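Long-range contacts in putative lipoprotein (Parabacteroides distasonis, PDB 4FVS), which is of unknown function but, as a putative exported lipoprotein with a fold related to the LolA/LolB carriers, may bind lipid: residues 16-21 with 209-214; 28-33 with 52-57; 138-143 with 167-172. One frame throughout, in Å; residues are numbered along the deposited sequence.

Contact 1: 16-21 with 209-214; sequences WVRKGY and TVLEEL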
loop_
_atom_site.group_PDB
_atom_site.type_symbol
_atom_site.label_atom_id
_atom_site.label_comp_id
_atom_site.label_asym_id
_atom_site.label_seq_id
_atom_site.Cartn_x
_atom_site.Cartn_y
_atom_site.Cartn_z
ATOM N N TRP A 16 6.638 -0.864 12.649
ATOM C CA TRP A 16 6.408 0.454 12.087
ATOM C C TRP A 16 4.936 0.821 12.208
ATOM O O TRP A 16 4.080 -0.036 12.443
ATOM C CB TRP A 16 6.915 0.611 10.637
ATOM C CG TRP A 16 6.284 -0.193 9.543
ATOM C CD1 TRP A 16 5.515 0.294 8.527
ATOM C CD2 TRP A 16 6.544 -1.567 9.226
ATOM N NE1 TRP A 16 5.213 -0.710 7.638
ATOM C CE2 TRP A 16 5.850 -1.860 8.030
ATOM C CE3 TRP A 16 7.229 -2.602 9.876
ATOM C CZ2 TRP A 16 5.834 -3.138 7.466
ATOM C CZ3 TRP A 16 7.201 -3.873 9.319
ATOM C CH2 TRP A 16 6.511 -4.131 8.128
ATOM N N VAL A 17 4.670 2.133 12.166
ATOM C CA VAL A 17 3.347 2.712 12.297
ATOM C C VAL A 17 3.155 3.724 11.213
ATOM O O VAL A 17 3.973 4.639 11.065
ATOM C CB VAL A 17 3.087 3.355 13.692
ATOM C CG1 VAL A 17 1.643 3.876 13.797
ATOM C CG2 VAL A 17 3.374 2.383 14.822
ATOM N N ARG A 18 2.068 3.562 10.459
ATOM C CA ARG A 18 1.568 4.490 9.447
ATOM C C ARG A 18 0.240 4.992 9.954
ATOM O O ARG A 18 -0.553 4.173 10.443
ATOM C CB ARG A 18 1.448 3.836 8.055
ATOM C CG ARG A 18 2.793 3.698 7.357
ATOM C CD ARG A 18 2.763 2.902 6.064
ATOM N NE ARG A 18 1.850 3.482 5.079
ATOM C CZ ARG A 18 0.802 2.835 4.586
ATOM N NH1 ARG A 18 0.557 1.584 4.948
ATOM N NH2 ARG A 18 0.015 3.418 3.698
ATOM N N LYS A 19 -0.017 6.309 9.873
ATOM C CA LYS A 19 -1.295 6.833 10.343
ATOM C C LYS A 19 -2.063 7.438 9.167
ATOM O O LYS A 19 -1.476 8.073 8.291
ATOM C CB LYS A 19 -1.103 7.839 11.498
ATOM C CG LYS A 19 -0.669 7.175 12.796
ATOM C CD LYS A 19 -0.687 8.109 13.937
ATOM C CE LYS A 19 -0.263 7.452 15.230
ATOM N NZ LYS A 19 -0.142 8.448 16.343
ATOM N N GLY A 20 -3.366 7.184 9.147
ATOM C CA GLY A 20 -4.271 7.635 8.096
ATOM C C GLY A 20 -5.068 8.829 8.543
ATOM O O GLY A 20 -5.690 8.788 9.604
ATOM N N TYR A 21 -5.046 9.907 7.725
ATOM C CA TYR A 21 -5.701 11.186 7.995
ATOM C C TYR A 21 -6.648 11.588 6.889
ATOM O O TYR A 21 -6.477 11.148 5.760
ATOM C CB TYR A 21 -4.631 12.266 8.126
ATOM C CG TYR A 21 -3.621 12.023 9.223
ATOM C CD1 TYR A 21 -3.859 12.454 10.530
ATOM C CD2 TYR A 21 -2.405 11.396 8.953
ATOM C CE1 TYR A 21 -2.934 12.230 11.547
ATOM C CE2 TYR A 21 -1.473 11.167 9.966
ATOM C CZ TYR A 21 -1.740 11.594 11.260
ATOM O OH TYR A 21 -0.831 11.392 12.263
ATOM N N THR A 209 -1.679 9.292 4.093
ATOM C CA THR A 209 -1.076 8.482 5.157
ATOM C C THR A 209 0.406 8.861 5.256
ATOM O O THR A 209 1.018 9.266 4.257
ATOM C CB THR A 209 -1.280 6.956 4.980
ATOM O OG1 THR A 209 -0.288 6.421 4.117
ATOM C CG2 THR A 209 -2.688 6.564 4.552
ATOM N N VAL A 210 0.965 8.766 6.468
ATOM C CA VAL A 210 2.367 9.060 6.719
ATOM C C VAL A 210 2.937 8.006 7.633
ATOM O O VAL A 210 2.228 7.525 8.525
ATOM C CB VAL A 210 2.667 10.486 7.290
ATOM C CG1 VAL A 210 2.550 11.559 6.237
ATOM C CG2 VAL A 210 1.780 10.825 8.458
ATOM N N LEU A 211 4.236 7.659 7.404
ATOM C CA LEU A 211 5.014 6.768 8.245
ATOM C C LEU A 211 5.464 7.583 9.449
ATOM O O LEU A 211 6.170 8.584 9.296
ATOM C CB LEU A 211 6.182 6.189 7.456
ATOM C CG LEU A 211 7.150 5.294 8.234
ATOM C CD1 LEU A 211 6.532 3.936 8.578
ATOM C CD2 LEU A 211 8.442 5.139 7.478
ATOM N N GLU A 212 4.999 7.208 10.638
ATOM C CA GLU A 212 5.290 7.983 11.853
ATOM C C GLU A 212 6.390 7.343 12.728
ATOM O O GLU A 212 7.112 8.062 13.403
ATOM C CB GLU A 212 4.012 8.142 12.679
ATOM C CG GLU A 212 2.846 8.746 11.911
ATOM C CD GLU A 212 2.426 10.152 12.284
ATOM O OE1 GLU A 212 2.792 10.627 13.385
ATOM O OE2 GLU A 212 1.666 10.755 11.495
ATOM N N GLU A 213 6.483 6.012 12.750
ATOM C CA GLU A 213 7.455 5.279 13.558
ATOM C C GLU A 213 8.048 4.135 12.781
ATOM O O GLU A 213 7.351 3.512 11.980
ATOM C CB GLU A 213 6.790 4.721 14.823
ATOM C CG GLU A 213 6.391 5.733 15.878
ATOM C CD GLU A 213 7.308 5.708 17.067
ATOM O OE1 GLU A 213 7.389 4.660 17.752
ATOM O OE2 GLU A 213 7.955 6.749 17.313
ATOM N N LEU A 214 9.330 3.830 13.043
ATOM C CA LEU A 214 10.039 2.696 12.446
ATOM C C LEU A 214 11.238 2.344 13.338
ATOM O O LEU A 214 12.169 3.138 13.452
ATOM C CB LEU A 214 10.453 2.977 10.990
ATOM C CG LEU A 214 11.299 1.915 10.267
ATOM C CD1 LEU A 214 10.522 0.642 10.006
ATOM C CD2 LEU A 214 11.803 2.455 8.969
#
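The Tyr21 ring meets the other strand with its edge: Glu212 OE2 lies in the ring plane and accepts a hydrogen bond from Tyr21 OH at 2.7 Å, while Val210 CG2 touches Tyr21 CE2 along the same rim. Phenol and carboxylate come tip to tip, the hydroxyl arriving from above the carboxylate plane. A bend at chi2 (-110°) swings the Glu212 carboxylate there, its CG crossing Lys19 CG on the way. On the sheet face of Trp16, Arg18 and Leu211, Leu211 CD1 approaches Trp16 CD1 obliquely at 3.8 Å and Leu214 CD1 packs on Trp16 CB; the Trp16 ring itself stacks with Tyr33 and meets Phe8 edge to face. Arg18, bent at chi3, lays its CG by Leu211 and donates from NH2 to Thr209 OG1 (3.0 Å), a bent bond (136°) with the oxygen 30° out of the guanidinium plane. Thr209 OG1 is also hydrogen-bonded to Thr196. Along the backbone, Lys19 and Val210 exchange two bonds, whereas Val17 O receives both Glu212 N (2.8 Å) and, weakly, Glu213 N (3.3 Å). Two residues thus face Val17, the classic beta bulge, here in an antiparallel pairing of strands 15-22 and 205-214 near the chain ends.

Contact 2: 28-33 with 52-57; sequences QSVMSY and VYTNPS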
loop_
_atom_site.group_PDB
_atom_site.type_symbol
_atom_site.label_atom_id
_atom_site.label_comp_id
_atom_site.label_asym_id
_atom_site.label_seq_id
_atom_site.Cartn_x
_atom_site.Cartn_y
_atom_site.Cartn_z
ATOM N N GLN A 28 -7.768 9.252 11.264
ATOM C CA GLN A 28 -8.835 8.341 10.869
ATOM C C GLN A 28 -8.506 6.893 11.269
ATOM O O GLN A 28 -9.397 6.163 11.718
ATOM C CB GLN A 28 -9.071 8.425 9.335
ATOM C CG GLN A 28 -9.574 9.782 8.815
ATOM C CD GLN A 28 -11.027 10.018 9.132
ATOM O OE1 GLN A 28 -11.384 10.840 9.995
ATOM N NE2 GLN A 28 -11.891 9.285 8.441
ATOM N N SER A 29 -7.233 6.477 11.069
ATOM C CA SER A 29 -6.781 5.119 11.326
ATOM C C SER A 29 -5.304 5.052 11.693
ATOM O O SER A 29 -4.485 5.840 11.226
ATOM C CB SER A 29 -7.037 4.240 10.094
ATOM O OG SER A 29 -6.394 4.689 8.904
ATOM N N VAL A 30 -4.975 4.068 12.521
ATOM C CA VAL A 30 -3.608 3.733 12.933
ATOM C C VAL A 30 -3.281 2.357 12.317
ATOM O O VAL A 30 -4.061 1.410 12.466
ATOM C CB VAL A 30 -3.420 3.768 14.463
ATOM C CG1 VAL A 30 -1.976 3.462 14.845
ATOM C CG2 VAL A 30 -3.859 5.119 15.026
HETATM N N MSE A 31 -2.172 2.268 11.577
HETATM C CA MSE A 31 -1.786 1.030 10.912
HETATM C C MSE A 31 -0.451 0.564 11.456
HETATM O O MSE A 31 0.586 1.181 11.159
HETATM C CB MSE A 31 -1.757 1.241 9.412
HETATM C CG MSE A 31 -3.129 1.651 8.883
HETATM SE SE MSE A 31 -3.191 2.317 7.095
HETATM C CE MSE A 31 -2.251 4.064 7.418
ATOM N N SER A 32 -0.493 -0.499 12.307
ATOM C CA SER A 32 0.684 -1.044 12.958
ATOM C C SER A 32 1.117 -2.329 12.296
ATOM O O SER A 32 0.293 -3.213 12.058
ATOM C CB SER A 32 0.417 -1.273 14.431
ATOM O OG SER A 32 -0.037 -0.062 15.005
ATOM N N TYR A 33 2.412 -2.428 11.990
ATOM C CA TYR A 33 2.983 -3.581 11.307
ATOM C C TYR A 33 4.171 -4.144 12.032
ATOM O O TYR A 33 4.789 -3.456 12.847
ATOM C CB TYR A 33 3.448 -3.200 9.895
ATOM C CG TYR A 33 2.410 -2.687 8.929
ATOM C CD1 TYR A 33 1.968 -1.367 8.985
ATOM C CD2 TYR A 33 1.996 -3.462 7.851
ATOM C CE1 TYR A 33 1.046 -0.870 8.057
ATOM C CE2 TYR A 33 1.080 -2.975 6.914
ATOM C CZ TYR A 33 0.623 -1.672 7.011
ATOM O OH TYR A 33 -0.249 -1.197 6.070
ATOM N N VAL A 52 -2.131 -4.671 12.010
ATOM C CA VAL A 52 -3.301 -4.397 12.842
ATOM C C VAL A 52 -3.727 -2.978 12.559
ATOM O O VAL A 52 -2.964 -2.045 12.798
ATOM C CB VAL A 52 -3.117 -4.637 14.366
ATOM C CG1 VAL A 52 -4.465 -4.573 15.092
ATOM C CG2 VAL A 52 -2.442 -5.981 14.645
ATOM N N TYR A 53 -4.916 -2.818 11.992
ATOM C CA TYR A 53 -5.480 -1.514 11.716
ATOM C C TYR A 53 -6.472 -1.230 12.834
ATOM O O TYR A 53 -7.356 -2.053 13.096
ATOM C CB TYR A 53 -6.129 -1.439 10.311
ATOM C CG TYR A 53 -5.231 -1.658 9.102
ATOM C CD1 TYR A 53 -3.847 -1.734 9.234
ATOM C CD2 TYR A 53 -5.767 -1.758 7.818
ATOM C CE1 TYR A 53 -3.018 -1.909 8.120
ATOM C CE2 TYR A 53 -4.952 -1.971 6.700
ATOM C CZ TYR A 53 -3.573 -2.027 6.851
ATOM O OH TYR A 53 -2.772 -2.212 5.732
ATOM N N THR A 54 -6.241 -0.134 13.579
ATOM C CA THR A 54 -7.076 0.289 14.705
ATOM C C THR A 54 -7.595 1.668 14.437
ATOM O O THR A 54 -6.963 2.408 13.684
ATOM C CB THR A 54 -6.305 0.252 16.037
ATOM O OG1 THR A 54 -5.137 1.066 15.935
ATOM C CG2 THR A 54 -5.949 -1.162 16.487
ATOM N N ASN A 55 -8.716 2.050 15.037
ATOM C CA ASN A 55 -9.174 3.417 14.834
ATOM C C ASN A 55 -8.549 4.283 15.968
ATOM O O ASN A 55 -7.845 3.738 16.833
ATOM C CB ASN A 55 -10.712 3.524 14.714
ATOM C CG ASN A 55 -11.470 2.802 15.765
ATOM O OD1 ASN A 55 -11.276 3.017 16.972
ATOM N ND2 ASN A 55 -12.362 1.940 15.314
ATOM N N PRO A 56 -8.693 5.624 15.936
ATOM C CA PRO A 56 -8.002 6.465 16.926
ATOM C C PRO A 56 -8.221 6.098 18.401
ATOM O O PRO A 56 -7.304 6.340 19.197
ATOM C CB PRO A 56 -8.587 7.842 16.646
ATOM C CG PRO A 56 -8.846 7.814 15.189
ATOM C CD PRO A 56 -9.420 6.466 14.963
ATOM N N SER A 57 -9.398 5.525 18.770
ATOM C CA SER A 57 -9.678 5.111 20.169
ATOM C C SER A 57 -8.837 3.898 20.557
ATOM O O SER A 57 -8.558 3.732 21.735
ATOM C CB SER A 57 -11.159 4.793 20.378
ATOM O OG SER A 57 -11.621 3.718 19.572
#
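Val52 opens the 52-57 side as a hydrogen-bonded antiparallel partner of Ser32: its N gives to Ser32 O at 2.8 Å, and its O takes Ser32 N from above the carbonyl plane. Tyr53 follows on the buried face and makes the largest contact of this segment. One face of its ring is covered by selenomethionine Met31, whose CG sits 3.8 Å from the Tyr53 ring centroid and whose SE, 4.4 Å from that centroid, lies just 13° off the ring normal, a Met-aromatic contact. The edge of the Tyr53 ring turns toward the face of Tyr33 in an offset edge-to-face pair, planes at 65°, and the two phenols join, Tyr33 OH to Tyr53 OH at 2.7 Å. Thr54 returns to the opposite face, exchanging backbone bonds with Val30; the one from Val30 N to Thr54 O is nearly straight (174°). Its OG1, in the crowded position between N and carbonyl carbon, rests on Val30 CB. Beyond the strand end, Asn55 OD1 accepts from Ser57 OG and Thr59 OG1, while Pro56 CD sits against Gln28 O at 3.3 Å. Tyr53 OH also bonds Ser84 OG, and Tyr33 OH, weakly, Glu81 and Ser84, so both buried hydroxyls have polar partners that would probably fix the rings' rotation.

Contact 3: 138-143 with 167-172; sequences DMAIKD and NIATRS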
loop_
_atom_site.group_PDB
_atom_site.type_symbol
_atom_site.label_atom_id
_atom_site.label_comp_id
_atom_site.label_asym_id
_atom_site.label_seq_id
_atom_site.Cartn_x
_atom_site.Cartn_y
_atom_site.Cartn_z
ATOM N N ASP A 138 -15.687 -4.317 -6.019
ATOM C CA ASP A 138 -14.568 -4.422 -6.948
ATOM C C ASP A 138 -13.737 -3.177 -6.860
ATOM O O ASP A 138 -14.305 -2.085 -6.822
ATOM C CB ASP A 138 -15.060 -4.593 -8.394
ATOM C CG ASP A 138 -15.445 -5.976 -8.803
ATOM O OD1 ASP A 138 -14.590 -6.888 -8.684
ATOM O OD2 ASP A 138 -16.544 -6.128 -9.375
HETATM N N MSE A 139 -12.412 -3.310 -6.856
HETATM C CA MSE A 139 -11.548 -2.140 -6.879
HETATM C C MSE A 139 -10.458 -2.374 -7.875
HETATM O O MSE A 139 -9.709 -3.346 -7.747
HETATM C CB MSE A 139 -10.990 -1.808 -5.499
HETATM C CG MSE A 139 -12.084 -1.731 -4.445
HETATM SE SE MSE A 139 -11.501 -0.980 -2.826
HETATM C CE MSE A 139 -11.315 0.825 -3.381
ATOM N N ALA A 140 -10.423 -1.534 -8.919
ATOM C CA ALA A 140 -9.443 -1.634 -9.987
ATOM C C ALA A 140 -8.373 -0.555 -9.853
ATOM O O ALA A 140 -8.681 0.632 -9.877
ATOM C CB ALA A 140 -10.132 -1.536 -11.333
ATOM N N ILE A 141 -7.125 -0.978 -9.639
ATOM C CA ILE A 141 -5.950 -0.110 -9.558
ATOM C C ILE A 141 -5.246 -0.269 -10.900
ATOM O O ILE A 141 -4.702 -1.332 -11.190
ATOM C CB ILE A 141 -5.050 -0.420 -8.322
ATOM C CG1 ILE A 141 -5.863 -0.382 -7.004
ATOM C CG2 ILE A 141 -3.842 0.534 -8.250
ATOM C CD1 ILE A 141 -5.388 -1.466 -5.987
ATOM N N LYS A 142 -5.310 0.766 -11.736
ATOM C CA LYS A 142 -4.796 0.698 -13.101
ATOM C C LYS A 142 -4.065 1.989 -13.481
ATOM O O LYS A 142 -3.999 2.914 -12.683
ATOM C CB LYS A 142 -5.985 0.434 -14.076
ATOM C CG LYS A 142 -7.148 1.421 -13.911
ATOM C CD LYS A 142 -8.428 0.926 -14.524
ATOM C CE LYS A 142 -9.574 1.847 -14.149
ATOM N NZ LYS A 142 -10.894 1.288 -14.535
ATOM N N ASP A 143 -3.518 2.039 -14.715
ATOM C CA ASP A 143 -2.808 3.181 -15.296
ATOM C C ASP A 143 -1.738 3.709 -14.335
ATOM O O ASP A 143 -1.616 4.920 -14.138
ATOM C CB ASP A 143 -3.813 4.272 -15.675
ATOM C CG ASP A 143 -5.003 3.803 -16.503
ATOM O OD1 ASP A 143 -4.780 3.184 -17.576
ATOM O OD2 ASP A 143 -6.152 4.110 -16.117
ATOM N N ASN A 167 -4.609 5.066 -10.987
ATOM C CA ASN A 167 -6.033 5.383 -11.096
ATOM C C ASN A 167 -6.805 4.294 -10.379
ATOM O O ASN A 167 -6.372 3.131 -10.369
ATOM C CB ASN A 167 -6.499 5.524 -12.541
ATOM C CG ASN A 167 -6.053 6.765 -13.263
ATOM O OD1 ASN A 167 -5.807 7.819 -12.704
ATOM N ND2 ASN A 167 -6.044 6.676 -14.556
ATOM N N ILE A 168 -7.916 4.653 -9.750
ATOM C CA ILE A 168 -8.761 3.685 -9.043
ATOM C C ILE A 168 -10.205 3.843 -9.536
ATOM O O ILE A 168 -10.633 4.929 -9.935
ATOM C CB ILE A 168 -8.646 3.772 -7.474
ATOM C CG1 ILE A 168 -9.417 2.630 -6.770
ATOM C CG2 ILE A 168 -9.028 5.142 -6.904
ATOM C CD1 ILE A 168 -8.766 2.134 -5.571
ATOM N N ALA A 169 -10.919 2.724 -9.551
ATOM C CA ALA A 169 -12.330 2.624 -9.902
ATOM C C ALA A 169 -12.954 1.612 -8.973
ATOM O O ALA A 169 -12.404 0.525 -8.843
ATOM C CB ALA A 169 -12.497 2.242 -11.362
ATOM N N THR A 170 -14.037 1.988 -8.249
ATOM C CA THR A 170 -14.707 1.150 -7.248
ATOM C C THR A 170 -16.181 0.923 -7.647
ATOM O O THR A 170 -16.972 1.873 -7.715
ATOM C CB THR A 170 -14.575 1.781 -5.850
ATOM O OG1 THR A 170 -13.213 2.138 -5.615
ATOM C CG2 THR A 170 -15.065 0.872 -4.735
ATOM N N ARG A 171 -16.516 -0.366 -7.907
ATOM C CA ARG A 171 -17.825 -0.910 -8.283
ATOM C C ARG A 171 -18.438 -1.691 -7.140
ATOM O O ARG A 171 -17.716 -2.341 -6.389
ATOM C CB ARG A 171 -17.717 -1.826 -9.498
ATOM C CG ARG A 171 -17.292 -1.115 -10.751
ATOM C CD ARG A 171 -17.064 -2.079 -11.880
ATOM N NE ARG A 171 -18.317 -2.402 -12.549
ATOM C CZ ARG A 171 -18.964 -3.553 -12.413
ATOM N NH1 ARG A 171 -18.474 -4.512 -11.626
ATOM N NH2 ARG A 171 -20.099 -3.762 -13.064
ATOM N N SER A 172 -19.769 -1.636 -7.013
ATOM C CA SER A 172 -20.496 -2.308 -5.945
ATOM C C SER A 172 -21.891 -2.715 -6.409
ATOM O O SER A 172 -22.530 -1.935 -7.130
ATOM C CB SER A 172 -20.599 -1.411 -4.721
ATOM O OG SER A 172 -21.279 -2.080 -3.673
#
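Strands 132-154 and 157-171 form a long antiparallel beta hairpin, and these two segments pair in regular register within it. Asp138 with Arg171, Ala140 with Ala169 and Lys142 with Asn167 are hydrogen-bonded pairs, each exchanging two backbone bonds, so all six N-H groups and all six carbonyls of these residues are used. The straightest runs from Ala140 N to Ala169 O (2.9 Å, 173°), nearly along the C=O axis; the return bond, Ala169 N to Ala140 O, is more bent. The residues between turn their backbone polar groups to the flanking strands 123-129 (Met139 to Val125, Ile141 to Ala123) and 179-188 (Ile168 to Gly181, Thr170 to Ile179).

Beside the first pair, Asp138 OD2 faces Arg171 NH1 in the guanidinium plane at 3.4 Å, a loose salt bridge, while Asp138 OD1 is held by Lys126. On the face of Met139, Ile141, Ile168 and Thr170, selenomethionine Met139 bends at chi3 to set CE against Ile168 CD1, and Ile141 CG1 lies beside that CD1. Replacing Asn167 by an alanine would remove the amide and so would probably loosen the grip on Asp143. That grip is a single bond: Asn167 ND2 lies 3.0 Å from Asp143 OD2, with the acceptor near the amide plane but the nitrogen 29° above the carboxylate plane.

In the fold
From the N terminus, strand 15-22 supplies the first half of contact 1, whose loop closes only when strand 205-214 arrives beside it at the end of the chain. Contacts 2 and 3 both nest inside that loop. Contact 2 closes first, within the hairpin of strands 27-41 and 44-54; contact 3 opens later, within the hairpin 132-154 and 157-171, so the two stand in series and do not cross. Contacts 1 and 2 touch directly, because strands 15-22 and 27-41 are neighbours and Gly20 probably bonds to Gln28 and Ser29. Contact 3 lies across the chain's centre from contact 1, with centres about 24 Å apart.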